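Local coordinates for putative DNA binding protein (Bacteroides thetaiotaomicron VPI-5482, PDB 3HTN), which binds a metal ion through its PPC (DUF296) domain and may bind DNA, at the interface of chains A and B. Residues are numbered along the deposited sequence; one frame, centred on the assembly and turned at random. Chains: chain A/B, Putative DNA binding protein.

Contacts 1 and 2 are neighbouring patches of one A-B interface, with the centres of their C-alpha atoms about 6 Å apart. They share A:Ser79, B:His97 and B:Gly110. On chain A, strand 76-78 and the loop residue A:Ser79 after it feed the pair, A:Ser79 mainly contact 1 and the strand residues A:Glu77 and A:Ile78 contact 2. On chain B both draw on strands 91-101 and 107-112. The metal-site histidine B:His97 belongs to both, with most of its buried surface in contact 2, so the interface lies directly beside the metal site. The three copies deposited are consistent with a trimer, which the structure alone does not prove.

Contact 1: the interface of chains A and B. Residues chain A 79, 99-100, 107; chain B 80, 82, 97-99, 109-110.
A:Ser79, in the turn after strand 76-78 of chain A, puts its hydroxyl against that of B:Thr99 on strand 91-101 of the partner. The polar part is a hydroxyl pair: A:Ser79 OG and B:Thr99 OG1 are hydrogen-bonded at 2.8 Å, with the donor not decided by the geometry. A:Ser79 OG sits between its own backbone N and carbonyl carbon (chi1 63°), and from there it can also reach back to the carbonyl O of A:Thr99, a weak bond at 3.2 Å.

Water 1 extends this pair into a small network. The oxygen of water 1 lies 2.9 Å from the hydroxyl OG1 of B:Thr99. The same water is 2.8 Å from the main-chain O of A:Ser79. B:Asn80 grips water 1 with two groups, its amide ND2 at 2.7 Å (159° at H) and its backbone O at 3.1 Å. The water thus ties a carbonyl of chain A to side-chain and backbone groups of chain B, and B:Thr99 OG1 is held by both the serine and the water.

Apolar contacts flank the hydroxyl pair. A:Ser79 CB packs on the methyl of B:Ala109, which also meets A:Ala107 CB, methyl to methyl. The backbone flank of A:Ser79 lies beside B:His97 CB, its CA 3.8 Å away. The equivalent threonines of the two chains reach toward each other tip to tip: in B:Thr99, CG2 stands anti to the backbone N while OG1 turns beside it (chi1 -50°), which separates the methyl contact from the hydroxyl bond. The methyls A:Thr99 CG2 and B:Thr99 CG2 are 3.9 Å apart.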
ATOM      1  N   SER A  79      -8.334  -4.144  -1.844  1.00 16.10           N
ATOM      2  CA  SER A  79      -7.793  -2.897  -2.397  1.00 14.58           C
ATOM      3  C   SER A  79      -6.310  -2.786  -2.114  1.00 14.22           C
ATOM      4  O   SER A  79      -5.576  -2.199  -2.919  1.00 15.48           O
ATOM      5  CB  SER A  79      -8.539  -1.678  -1.901  1.00 15.98           C
ATOM      6  OG  SER A  79      -8.414  -1.522  -0.496  1.00 14.80           O
ATOM      7  N   THR A  99      -6.749  -4.308   3.369  1.00 14.27           N
ATOM      8  CA  THR A  99      -7.847  -3.416   3.196  1.00 13.95           C
ATOM      9  C   THR A  99      -8.691  -4.015   2.102  1.00 14.50           C
ATOM     10  O   THR A  99      -8.158  -4.379   1.025  1.00 14.47           O
ATOM     11  CB  THR A  99      -7.419  -2.007   2.802  1.00 13.11           C
ATOM     12  OG1 THR A  99      -6.354  -1.577   3.665  1.00 15.37           O
ATOM     13  CG2 THR A  99      -8.608  -1.054   2.836  1.00 16.13           C
ATOM     14  N   VAL A 100      -9.972  -4.165   2.381  1.00 14.88           N
ATOM     15  CA  VAL A 100     -10.914  -4.709   1.427  1.00 14.12           C
ATOM     16  C   VAL A 100     -12.120  -3.793   1.222  1.00 13.47           C
ATOM     17  O   VAL A 100     -12.458  -3.015   2.097  1.00 14.36           O
ATOM     18  CB  VAL A 100     -11.409  -6.121   1.823  1.00 16.11           C
ATOM     19  CG1 VAL A 100     -10.210  -7.078   1.983  1.00 15.96           C
ATOM     20  CG2 VAL A 100     -12.280  -6.062   3.086  1.00 16.42           C
ATOM     21  N   ALA A 107     -15.142   0.083   3.161  1.00 15.14           N
ATOM     22  CA  ALA A 107     -13.903  -0.587   3.391  1.00 14.64           C
ATOM     23  C   ALA A 107     -13.801  -1.197   4.778  1.00 16.58           C
ATOM     24  O   ALA A 107     -14.223  -0.573   5.755  1.00 16.29           O
ATOM     25  CB  ALA A 107     -12.731   0.368   3.155  1.00 16.25           C
TER
ATOM     26  N   ASN B  80      -4.337   5.042  -0.606  1.00 13.47           N
ATOM     27  CA  ASN B  80      -3.486   4.161  -1.321  1.00 15.09           C
ATOM     28  C   ASN B  80      -4.085   3.830  -2.674  1.00 15.25           C
ATOM     29  O   ASN B  80      -5.269   3.508  -2.773  1.00 15.45           O
ATOM     30  CB  ASN B  80      -3.268   2.882  -0.534  1.00 16.05           C
ATOM     31  CG  ASN B  80      -2.421   1.924  -1.254  1.00 22.30           C
ATOM     32  OD1 ASN B  80      -1.189   1.938  -1.103  1.00 29.40           O
ATOM     33  ND2 ASN B  80      -3.039   1.059  -2.052  1.00 20.64           N
ATOM     34  N   THR B  82      -2.969   1.036  -5.507  0.50 15.80           N
ATOM     35  CA  THR B  82      -2.088  -0.145  -5.694  0.50 14.32           C
ATOM     36  C   THR B  82      -2.445  -0.810  -7.025  0.50 15.29           C
ATOM     37  O   THR B  82      -3.612  -1.062  -7.272  0.50 14.59           O
ATOM     38  CB  THR B  82      -2.306  -1.210  -4.584  0.50 13.58           C
ATOM     39  OG1 THR B  82      -2.196  -0.616  -3.292  0.50 15.93           O
ATOM     40  CG2 THR B  82      -1.291  -2.389  -4.693  0.50 13.21           C
ATOM     41  N   HIS B  97      -6.350  -0.923  -8.076  1.00 13.70           N
ATOM     42  CA  HIS B  97      -7.309  -0.845  -6.963  1.00 15.03           C
ATOM     43  C   HIS B  97      -6.959   0.401  -6.156  1.00 14.87           C
ATOM     44  O   HIS B  97      -5.881   0.980  -6.303  1.00 14.59           O
ATOM     45  CB  HIS B  97      -7.276  -2.099  -6.109  1.00 14.39           C
ATOM     46  CG  HIS B  97      -7.903  -3.301  -6.733  1.00 14.82           C
ATOM     47  ND1 HIS B  97      -8.267  -4.397  -5.990  1.00 15.95           N
ATOM     48  CD2 HIS B  97      -8.258  -3.579  -8.009  1.00 14.44           C
ATOM     49  CE1 HIS B  97      -8.797  -5.313  -6.784  1.00 16.75           C
ATOM     50  NE2 HIS B  97      -8.827  -4.837  -8.012  1.00 16.11           N
ATOM     51  N   ILE B  98      -7.879   0.817  -5.302  1.00 13.11           N
ATOM     52  CA  ILE B  98      -7.744   2.065  -4.594  1.00 13.46           C
ATOM     53  C   ILE B  98      -8.477   2.032  -3.280  1.00 14.10           C
ATOM     54  O   ILE B  98      -9.494   1.338  -3.135  1.00 13.43           O
ATOM     55  CB  ILE B  98      -8.259   3.228  -5.485  1.00 14.06           C
ATOM     56  CG1 ILE B  98      -7.733   4.586  -5.008  1.00 14.41           C
ATOM     57  CG2 ILE B  98      -9.768   3.180  -5.635  1.00 14.26           C
ATOM     58  CD1 ILE B  98      -7.998   5.746  -5.973  1.00 15.57           C
ATOM     59  N   THR B  99      -7.955   2.798  -2.335  1.00 14.56           N
ATOM     60  CA  THR B  99      -8.606   3.069  -1.060  1.00 12.85           C
ATOM     61  C   THR B  99      -8.613   4.588  -0.907  1.00 13.84           C
ATOM     62  O   THR B  99      -7.597   5.234  -1.105  1.00 13.18           O
ATOM     63  CB  THR B  99      -7.846   2.457   0.121  1.00 13.47           C
ATOM     64  OG1 THR B  99      -7.553   1.082  -0.156  1.00 15.64           O
ATOM     65  CG2 THR B  99      -8.618   2.599   1.448  1.00 13.68           C
ATOM     66  N   ALA B 109     -13.274   1.546  -0.842  1.00 13.63           N
ATOM     67  CA  ALA B 109     -12.240   0.740  -1.471  1.00 14.59           C
ATOM     68  C   ALA B 109     -12.802  -0.112  -2.572  1.00 14.78           C
ATOM     69  O   ALA B 109     -13.944  -0.594  -2.496  1.00 14.48           O
ATOM     70  CB  ALA B 109     -11.543  -0.166  -0.435  1.00 15.26           C
ATOM     71  N   GLY B 110     -11.994  -0.342  -3.584  1.00 14.13           N
ATOM     72  CA  GLY B 110     -12.384  -1.235  -4.640  1.00 15.74           C
ATOM     73  C   GLY B 110     -11.531  -1.189  -5.862  1.00 14.10           C
ATOM     74  O   GLY B 110     -10.427  -0.670  -5.848  1.00 14.38           O
TER
HETATM   75  O   HOH W   1      -5.687   0.490  -2.344  1.00 21.37           O

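Contact 2: the interface of chains A and B. Residues chain A 49-50, 77-79; chain B 59-60, 97, 110-111.
B:His97 has CG anti to its carbonyl carbon (chi1 -74°), and the ring extends across the interface to A:Ile78 and A:Glu77; A:Glu77 meets it with a chain bent at chi2 (-66°), which brings the carboxylate to the ring's CE1. A direct polar link comes from the imidazole: B:His97 ND1 donates to the main-chain O of A:Ile78 at 2.7 Å. The acceptor lies near the ring plane, whereas the donor stands above the carbonyl plane instead of on a lone pair. With ND1 used in this way, NE2 would be the nitrogen available to the metal, and the bond should help fix the ring's rotation.

The ring has neighbours on both faces. A:Ile49 CB lies over one face, toward the rim, 3.7 Å from B:His97 ND1, and its CD1 reaches the ring near CD2. On the opposite face B:Gly110 C, of the same chain, lies 4.3 Å above the ring plane of B:His97, toward the rim, while A:Gly50 O lies at the edge, in plane.

A:Glu77 approaches with its carboxylate plane perpendicular to the imidazole; OE1 is 3.3 Å from B:His97 CE1. A:Glu77 OE1 also lies 5.3 Å from B:His111 ND1, not in contact. The other carboxylate oxygen works through solvent: A:Glu77 OE2 lies 2.6 Å from water 2, which is 2.8 Å from the backbone O of B:Phe60.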
ATOM      1  N   ILE A  49      -3.108  -7.205  -4.808  1.00 15.94           N
ATOM      2  CA  ILE A  49      -4.533  -6.964  -4.995  1.00 16.31           C
ATOM      3  C   ILE A  49      -5.180  -8.237  -5.513  1.00 15.97           C
ATOM      4  O   ILE A  49      -4.503  -9.186  -5.960  1.00 17.03           O
ATOM      5  CB  ILE A  49      -4.786  -5.756  -5.970  1.00 14.33           C
ATOM      6  CG1 ILE A  49      -4.146  -5.990  -7.353  1.00 15.13           C
ATOM      7  CG2 ILE A  49      -4.285  -4.457  -5.372  1.00 15.94           C
ATOM      8  CD1 ILE A  49      -4.593  -4.985  -8.424  1.00 17.42           C
ATOM      9  N   GLY A  50      -6.512  -8.271  -5.485  1.00 14.98           N
ATOM     10  CA  GLY A  50      -7.241  -9.430  -5.923  1.00 17.29           C
ATOM     11  C   GLY A  50      -8.660  -9.353  -5.382  1.00 15.98           C
ATOM     12  O   GLY A  50      -9.093  -8.297  -4.926  1.00 17.95           O
ATOM     13  N   GLU A  77     -13.337  -7.092  -2.682  1.00 15.47           N
ATOM     14  CA  GLU A  77     -12.140  -6.741  -3.435  1.00 16.67           C
ATOM     15  C   GLU A  77     -11.024  -6.414  -2.471  1.00 16.78           C
ATOM     16  O   GLU A  77     -11.261  -5.669  -1.509  1.00 17.61           O
ATOM     17  CB  GLU A  77     -12.409  -5.515  -4.286  1.00 17.85           C
ATOM     18  CG  GLU A  77     -13.323  -5.806  -5.507  1.00 22.75           C
ATOM     19  CD  GLU A  77     -12.725  -6.743  -6.571  1.00 30.83           C
ATOM     20  OE1 GLU A  77     -11.515  -7.100  -6.520  1.00 26.99           O
ATOM     21  OE2 GLU A  77     -13.491  -7.161  -7.480  1.00 28.71           O
ATOM     22  N   ILE A  78      -9.835  -6.967  -2.661  1.00 15.27           N
ATOM     23  CA  ILE A  78      -8.690  -6.571  -1.884  1.00 15.55           C
ATOM     24  C   ILE A  78      -8.142  -5.287  -2.494  1.00 14.99           C
ATOM     25  O   ILE A  78      -7.542  -5.316  -3.598  1.00 14.63           O
ATOM     26  CB  ILE A  78      -7.575  -7.628  -1.908  1.00 15.60           C
ATOM     27  CG1 ILE A  78      -8.065  -8.994  -1.403  1.00 15.08           C
ATOM     28  CG2 ILE A  78      -6.374  -7.122  -1.076  1.00 16.48           C
ATOM     29  CD1 ILE A  78      -7.052 -10.122  -1.533  1.00 16.82           C
ATOM     30  N   SER A  79      -8.334  -4.144  -1.844  1.00 16.10           N
ATOM     31  CA  SER A  79      -7.793  -2.897  -2.397  1.00 14.58           C
ATOM     32  C   SER A  79      -6.310  -2.786  -2.114  1.00 14.22           C
ATOM     33  O   SER A  79      -5.576  -2.199  -2.919  1.00 15.48           O
ATOM     34  CB  SER A  79      -8.539  -1.678  -1.901  1.00 15.98           C
ATOM     35  OG  SER A  79      -8.414  -1.522  -0.496  1.00 14.80           O
TER
ATOM     36  N   PHE B  59     -17.554  -3.070  -8.896  1.00 21.39           N
ATOM     37  CA  PHE B  59     -17.686  -4.272  -8.094  1.00 22.37           C
ATOM     38  C   PHE B  59     -18.192  -5.390  -8.994  1.00 17.54           C
ATOM     39  O   PHE B  59     -19.327  -5.346  -9.492  1.00 25.48           O
ATOM     40  CB  PHE B  59     -18.589  -4.080  -6.889  1.00 21.03           C
ATOM     41  CG  PHE B  59     -18.466  -5.187  -5.885  1.00 18.67           C
ATOM     42  CD1 PHE B  59     -17.476  -5.163  -4.911  1.00 17.91           C
ATOM     43  CD2 PHE B  59     -19.324  -6.276  -5.945  1.00 17.29           C
ATOM     44  CE1 PHE B  59     -17.382  -6.169  -4.003  1.00 18.75           C
ATOM     45  CE2 PHE B  59     -19.223  -7.308  -5.029  1.00 18.68           C
ATOM     46  CZ  PHE B  59     -18.245  -7.243  -4.060  1.00 19.37           C
ATOM     47  N   PHE B  60     -17.330  -6.378  -9.143  1.00 25.12           N
ATOM     48  CA  PHE B  60     -17.562  -7.529  -9.999  1.00 25.95           C
ATOM     49  C   PHE B  60     -18.185  -8.624  -9.189  1.00 23.41           C
ATOM     50  O   PHE B  60     -17.617  -9.045  -8.162  1.00 21.87           O
ATOM     51  CB  PHE B  60     -16.237  -8.024 -10.556  1.00 26.85           C
ATOM     52  CG  PHE B  60     -16.365  -9.145 -11.548  1.00 27.44           C
ATOM     53  CD1 PHE B  60     -16.830  -8.901 -12.830  1.00 34.79           C
ATOM     54  CD2 PHE B  60     -16.002 -10.434 -11.204  1.00 23.05           C
ATOM     55  CE1 PHE B  60     -16.931  -9.933 -13.752  1.00 32.77           C
ATOM     56  CE2 PHE B  60     -16.094 -11.466 -12.123  1.00 25.34           C
ATOM     57  CZ  PHE B  60     -16.561 -11.210 -13.395  1.00 30.08           C
ATOM     58  N   HIS B  97      -6.350  -0.923  -8.076  1.00 13.70           N
ATOM     59  CA  HIS B  97      -7.309  -0.845  -6.963  1.00 15.03           C
ATOM     60  C   HIS B  97      -6.959   0.401  -6.156  1.00 14.87           C
ATOM     61  O   HIS B  97      -5.881   0.980  -6.303  1.00 14.59           O
ATOM     62  CB  HIS B  97      -7.276  -2.099  -6.109  1.00 14.39           C
ATOM     63  CG  HIS B  97      -7.903  -3.301  -6.733  1.00 14.82           C
ATOM     64  ND1 HIS B  97      -8.267  -4.397  -5.990  1.00 15.95           N
ATOM     65  CD2 HIS B  97      -8.258  -3.579  -8.009  1.00 14.44           C
ATOM     66  CE1 HIS B  97      -8.797  -5.313  -6.784  1.00 16.75           C
ATOM     67  NE2 HIS B  97      -8.827  -4.837  -8.012  1.00 16.11           N
ATOM     68  N   GLY B 110     -11.994  -0.342  -3.584  1.00 14.13           N
ATOM     69  CA  GLY B 110     -12.384  -1.235  -4.640  1.00 15.74           C
ATOM     70  C   GLY B 110     -11.531  -1.189  -5.862  1.00 14.10           C
ATOM     71  O   GLY B 110     -10.427  -0.670  -5.848  1.00 14.38           O
ATOM     72  N   HIS B 111     -12.045  -1.793  -6.923  0.50 14.20           N
ATOM     73  CA  HIS B 111     -11.406  -1.768  -8.228  0.50 13.97           C
ATOM     74  C   HIS B 111     -11.605  -0.368  -8.788  0.50 12.01           C
ATOM     75  O   HIS B 111     -12.735   0.139  -8.806  0.50 11.73           O
ATOM     76  CB  HIS B 111     -12.048  -2.840  -9.097  0.50 15.84           C
ATOM     77  CG  HIS B 111     -11.452  -2.987 -10.460  0.50 17.02           C
ATOM     78  ND1 HIS B 111     -10.642  -4.051 -10.818  0.50 16.54           N
ATOM     79  CD2 HIS B 111     -11.587  -2.224 -11.572  0.50 17.15           C
ATOM     80  CE1 HIS B 111     -10.315  -3.932 -12.097  0.50 12.24           C
ATOM     81  NE2 HIS B 111     -10.861  -2.828 -12.572  0.50 16.78           N
TER
HETATM   82  O   HOH W   2     -15.035  -9.212  -6.996  1.00 23.46           O